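Side-chain contacts in arginine kinase (Anthopleura japonica, PDB 4RF6), which catalyses the reversible transfer of a phosphoryl group from ATP to L-arginine and carries two phosphagen kinase units in tandem on one chain: residues 301-304 and 305-309; 354-357 and 358-362. All coordinates share one frame; numbering follows the deposited sequence.

Contact 1: 301-304 and 305-309; sequences PDFE and NILTK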
loop_
_atom_site.group_PDB
_atom_site.type_symbol
_atom_site.label_atom_id
_atom_site.label_comp_id
_atom_site.label_asym_id
_atom_site.label_seq_id
_atom_site.Cartn_x
_atom_site.Cartn_y
_atom_site.Cartn_z
ATOM N N PRO A 301 27.450 -4.521 -11.621
ATOM C CA PRO A 301 28.202 -3.612 -12.495
ATOM C C PRO A 301 27.439 -3.213 -13.761
ATOM O O PRO A 301 27.924 -2.387 -14.536
ATOM C CB PRO A 301 29.453 -4.425 -12.853
ATOM C CG PRO A 301 29.050 -5.845 -12.683
ATOM C CD PRO A 301 28.052 -5.864 -11.562
ATOM N N ASP A 302 26.258 -3.793 -13.956
ATOM C CA ASP A 302 25.418 -3.469 -15.103
ATOM C C ASP A 302 24.247 -2.584 -14.681
ATOM O O ASP A 302 23.341 -2.323 -15.475
ATOM C CB ASP A 302 24.897 -4.745 -15.769
ATOM C CG ASP A 302 25.989 -5.523 -16.489
ATOM O OD1 ASP A 302 27.181 -5.210 -16.288
ATOM O OD2 ASP A 302 25.649 -6.451 -17.255
ATOM N N PHE A 303 24.276 -2.121 -13.433
ATOM C CA PHE A 303 23.211 -1.277 -12.890
ATOM C C PHE A 303 23.062 0.042 -13.650
ATOM O O PHE A 303 21.987 0.342 -14.174
ATOM C CB PHE A 303 23.441 -0.995 -11.402
ATOM C CG PHE A 303 22.295 -0.283 -10.740
ATOM C CD1 PHE A 303 21.105 -0.950 -10.494
ATOM C CD2 PHE A 303 22.402 1.051 -10.370
ATOM C CE1 PHE A 303 20.044 -0.310 -9.889
ATOM C CE2 PHE A 303 21.341 1.704 -9.763
ATOM C CZ PHE A 303 20.161 1.022 -9.524
ATOM N N GLU A 304 24.136 0.825 -13.707
ATOM C CA GLU A 304 24.095 2.124 -14.378
ATOM C C GLU A 304 23.868 1.983 -15.883
ATOM O O GLU A 304 23.275 2.860 -16.514
ATOM C CB GLU A 304 25.369 2.926 -14.098
ATOM C CG GLU A 304 25.507 3.390 -12.653
ATOM C CD GLU A 304 24.462 4.427 -12.258
ATOM O OE1 GLU A 304 23.980 5.166 -13.143
ATOM O OE2 GLU A 304 24.127 4.502 -11.056
ATOM N N ASN A 305 24.330 0.871 -16.448
ATOM C CA ASN A 305 24.115 0.582 -17.861
ATOM C C ASN A 305 22.633 0.418 -18.221
ATOM O O ASN A 305 22.182 0.883 -19.267
ATOM C CB ASN A 305 24.895 -0.671 -18.275
ATOM C CG ASN A 305 26.374 -0.400 -18.513
ATOM O OD1 ASN A 305 26.918 0.618 -18.080
ATOM N ND2 ASN A 305 27.034 -1.325 -19.206
ATOM N N ILE A 306 21.883 -0.253 -17.354
ATOM C CA ILE A 306 20.453 -0.446 -17.573
ATOM C C ILE A 306 19.718 0.888 -17.490
ATOM O O ILE A 306 18.891 1.209 -18.353
ATOM C CB ILE A 306 19.869 -1.452 -16.568
ATOM C CG1 ILE A 306 20.464 -2.832 -16.833
ATOM C CG2 ILE A 306 18.353 -1.506 -16.671
ATOM C CD1 ILE A 306 20.248 -3.830 -15.723
ATOM N N LEU A 307 20.044 1.672 -16.463
ATOM C CA LEU A 307 19.467 3.004 -16.294
ATOM C C LEU A 307 19.686 3.859 -17.537
ATOM O O LEU A 307 18.751 4.480 -18.052
ATOM C CB LEU A 307 20.068 3.707 -15.079
ATOM C CG LEU A 307 19.847 3.078 -13.709
ATOM C CD1 LEU A 307 20.369 3.991 -12.610
ATOM C CD2 LEU A 307 18.374 2.772 -13.487
ATOM N N THR A 308 20.932 3.886 -18.006
ATOM C CA THR A 308 21.312 4.646 -19.192
ATOM C C THR A 308 20.540 4.164 -20.417
ATOM O O THR A 308 19.980 4.967 -21.167
ATOM C CB THR A 308 22.828 4.534 -19.470
ATOM O OG1 THR A 308 23.566 5.032 -18.347
ATOM C CG2 THR A 308 23.209 5.332 -20.699
ATOM N N LYS A 309 20.505 2.846 -20.604
ATOM C CA LYS A 309 19.840 2.242 -21.755
ATOM C C LYS A 309 18.374 2.659 -21.880
ATOM O O LYS A 309 17.907 2.985 -22.975
ATOM C CB LYS A 309 19.960 0.713 -21.703
ATOM C CG LYS A 309 19.108 -0.034 -22.733
ATOM C CD LYS A 309 19.796 -1.327 -23.168
ATOM C CE LYS A 309 18.816 -2.480 -23.347
ATOM N NZ LYS A 309 18.007 -2.376 -24.597
#
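N305 meets D302 across the first turn of helix 303-310, its CB 3.6 Å from D302 O. D302 holds the N-cap position, yet its carboxylate makes no capping bond; its carbonyl, by contrast, accepts a hydrogen bond from I306 N at 3.2 Å. I306 N also makes a weak hydrogen bond to F303 O. The isoleucine's first torsion (-66°) lays CG1 beside its own backbone N, bringing that methylene to 3.2 Å from D302 O, so one carbonyl oxygen receives an N-H and is flanked by a hydrocarbon branch. L307 N then donates to F303 O. The leucine CD1 is the methyl that touches both residues of the previous turn: it sits 3.8 Å from F303 CE2, approaching the ring obliquely, and 3.8 Å from E304 OE1, where the glutamate chain bends back at its second torsion. T308 grips E304 O twice, through its N at 3.0 Å and its hydroxyl OG1 at 2.9 Å, the two donors coming from opposite faces of the carbonyl plane. A first torsion of -59° turns OG1 back beside the backbone N, within range of that oxygen. On the apolar side of the helix, I306 packs on helix 344-370, L307 on strand 312-316, and F303 on both. With the threonine hydroxyl given to E304 O, the exposed side gains a second bond to the backbone, which should restrain the hydroxyl's rotation.

Contact 2: 354-357 and 358-362; sequences GVKA and LMELE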
loop_
_atom_site.group_PDB
_atom_site.type_symbol
_atom_site.label_atom_id
_atom_site.label_comp_id
_atom_site.label_asym_id
_atom_site.label_seq_id
_atom_site.Cartn_x
_atom_site.Cartn_y
_atom_site.Cartn_z
ATOM N N GLY A 354 12.800 -1.414 -18.365
ATOM C CA GLY A 354 13.873 -1.055 -17.454
ATOM C C GLY A 354 13.728 -1.665 -16.070
ATOM O O GLY A 354 14.667 -2.286 -15.559
ATOM N N VAL A 355 12.560 -1.480 -15.457
ATOM C CA VAL A 355 12.275 -2.064 -14.144
ATOM C C VAL A 355 12.388 -3.584 -14.198
ATOM O O VAL A 355 12.916 -4.214 -13.277
ATOM C CB VAL A 355 10.876 -1.646 -13.624
ATOM C CG1 VAL A 355 10.502 -2.439 -12.377
ATOM C CG2 VAL A 355 10.836 -0.149 -13.325
ATOM N N LYS A 356 11.897 -4.167 -15.289
ATOM C CA LYS A 356 11.994 -5.608 -15.494
ATOM C C LYS A 356 13.444 -6.089 -15.482
ATOM O O LYS A 356 13.776 -7.080 -14.826
ATOM C CB LYS A 356 11.321 -6.022 -16.804
ATOM C CG LYS A 356 11.347 -7.530 -17.058
ATOM C CD LYS A 356 10.677 -7.903 -18.372
ATOM C CE LYS A 356 10.792 -9.398 -18.636
ATOM N NZ LYS A 356 9.998 -9.835 -19.822
ATOM N N ALA A 357 14.307 -5.383 -16.205
ATOM C CA ALA A 357 15.724 -5.732 -16.259
ATOM C C ALA A 357 16.351 -5.627 -14.874
ATOM O O ALA A 357 17.118 -6.502 -14.467
ATOM C CB ALA A 357 16.454 -4.836 -17.241
ATOM N N LEU A 358 16.027 -4.548 -14.165
ATOM C CA LEU A 358 16.487 -4.349 -12.791
ATOM C C LEU A 358 15.939 -5.428 -11.859
ATOM O O LEU A 358 16.637 -5.880 -10.946
ATOM C CB LEU A 358 16.082 -2.964 -12.271
ATOM C CG LEU A 358 16.705 -1.728 -12.923
ATOM C CD1 LEU A 358 16.037 -0.457 -12.440
ATOM C CD2 LEU A 358 18.195 -1.663 -12.644
ATOM N N MET A 359 14.691 -5.830 -12.081
ATOM C CA MET A 359 14.079 -6.867 -11.257
ATOM C C MET A 359 14.732 -8.230 -11.503
ATOM O O MET A 359 15.007 -8.970 -10.559
ATOM C CB MET A 359 12.561 -6.938 -11.482
ATOM C CG MET A 359 11.841 -7.870 -10.510
ATOM S SD MET A 359 10.037 -7.763 -10.604
ATOM C CE MET A 359 9.718 -8.749 -12.066
ATOM N N GLU A 360 14.996 -8.552 -12.766
ATOM C CA GLU A 360 15.646 -9.817 -13.106
ATOM C C GLU A 360 17.056 -9.921 -12.522
ATOM O O GLU A 360 17.529 -11.018 -12.209
ATOM C CB GLU A 360 15.664 -10.028 -14.621
ATOM C CG GLU A 360 14.298 -10.370 -15.206
ATOM C CD GLU A 360 13.796 -11.737 -14.764
ATOM O OE1 GLU A 360 14.637 -12.628 -14.517
ATOM O OE2 GLU A 360 12.563 -11.921 -14.661
ATOM N N LEU A 361 17.713 -8.774 -12.368
ATOM C CA LEU A 361 19.007 -8.704 -11.693
ATOM C C LEU A 361 18.880 -9.072 -10.217
ATOM O O LEU A 361 19.665 -9.866 -9.695
ATOM C CB LEU A 361 19.607 -7.300 -11.807
ATOM C CG LEU A 361 20.369 -6.872 -13.060
ATOM C CD1 LEU A 361 21.112 -5.572 -12.783
ATOM C CD2 LEU A 361 21.338 -7.957 -13.526
ATOM N N GLU A 362 17.899 -8.474 -9.543
ATOM C CA GLU A 362 17.626 -8.785 -8.142
ATOM C C GLU A 362 17.290 -10.270 -7.981
ATOM O O GLU A 362 17.759 -10.927 -7.047
ATOM C CB GLU A 362 16.476 -7.916 -7.615
ATOM C CG GLU A 362 16.245 -8.010 -6.105
ATOM C CD GLU A 362 17.365 -7.377 -5.304
ATOM O OE1 GLU A 362 18.106 -6.554 -5.877
ATOM O OE2 GLU A 362 17.503 -7.703 -4.105
#
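M359 N donates to V355 O at 2.7 Å, the shortest of four successive i to i+4 bonds that join 354-357 to 358-362 as one run of alpha helix. M359 CB lies 3.3 Å from the same V355 O. L358 N reaches G354 O at 3.0 Å; the leucine CG sits beside that bond, 3.4 Å from G354 O, because a first torsion of -66° folds CG back alongside the backbone N. E360, two residues on and so on nearly the other side of the helix, repeats the pattern: its N donates to K356 O at 2.8 Å, and its CG comes to 3.4 Å from the same oxygen. L361 N closes the series on A357 O at 3.1 Å, with the leucine CB and CG both lying near that carbonyl.

The polar ends turn elsewhere. K356 is fully extended, whereas E360 bends at its second torsion (-68°); K356 NZ and E360 OE2 stay 6.1 Å apart, so any attraction between them is probably weak, and E360 OE2 instead forms a salt bridge with K363 NZ. The buried E362 carboxylate is satisfied by H296 ND1 and A297 N of helix 295-298, a bridge between that short helix and helix 344-370.

Different sides of the helix thus serve different neighbours. A357, L358 and L361 bear on helix 303-310, L361 also touching A297; K356 lies on L120; M359 and E362 meet Y126 just before strand 127-136; and V355 comes close to V290 of strand 286-293, which sets this helix against the central antiparallel sheet of the catalytic domain.

Contacts 1 and 2 lie on two different helices, 303-310 and 344-370, which pack by their apolar sides; their centres are about 10 Å apart. I306 touches contact 2 at several points: its CD1 lies 3.5 Å from L361 CD1 and its CG2 3.9 Å from A357 CB. Beside it, F303 CE1 packs 3.6 Å from L358 CD2. Contact 2 is the nearer to the predicted ATP site, the V355 side chain being about 4 Å from that of V290, while in contact 1 the L307 side chain is about 8 Å from that of R315. Helix 344-370 then runs on to the boundary with the second repeat.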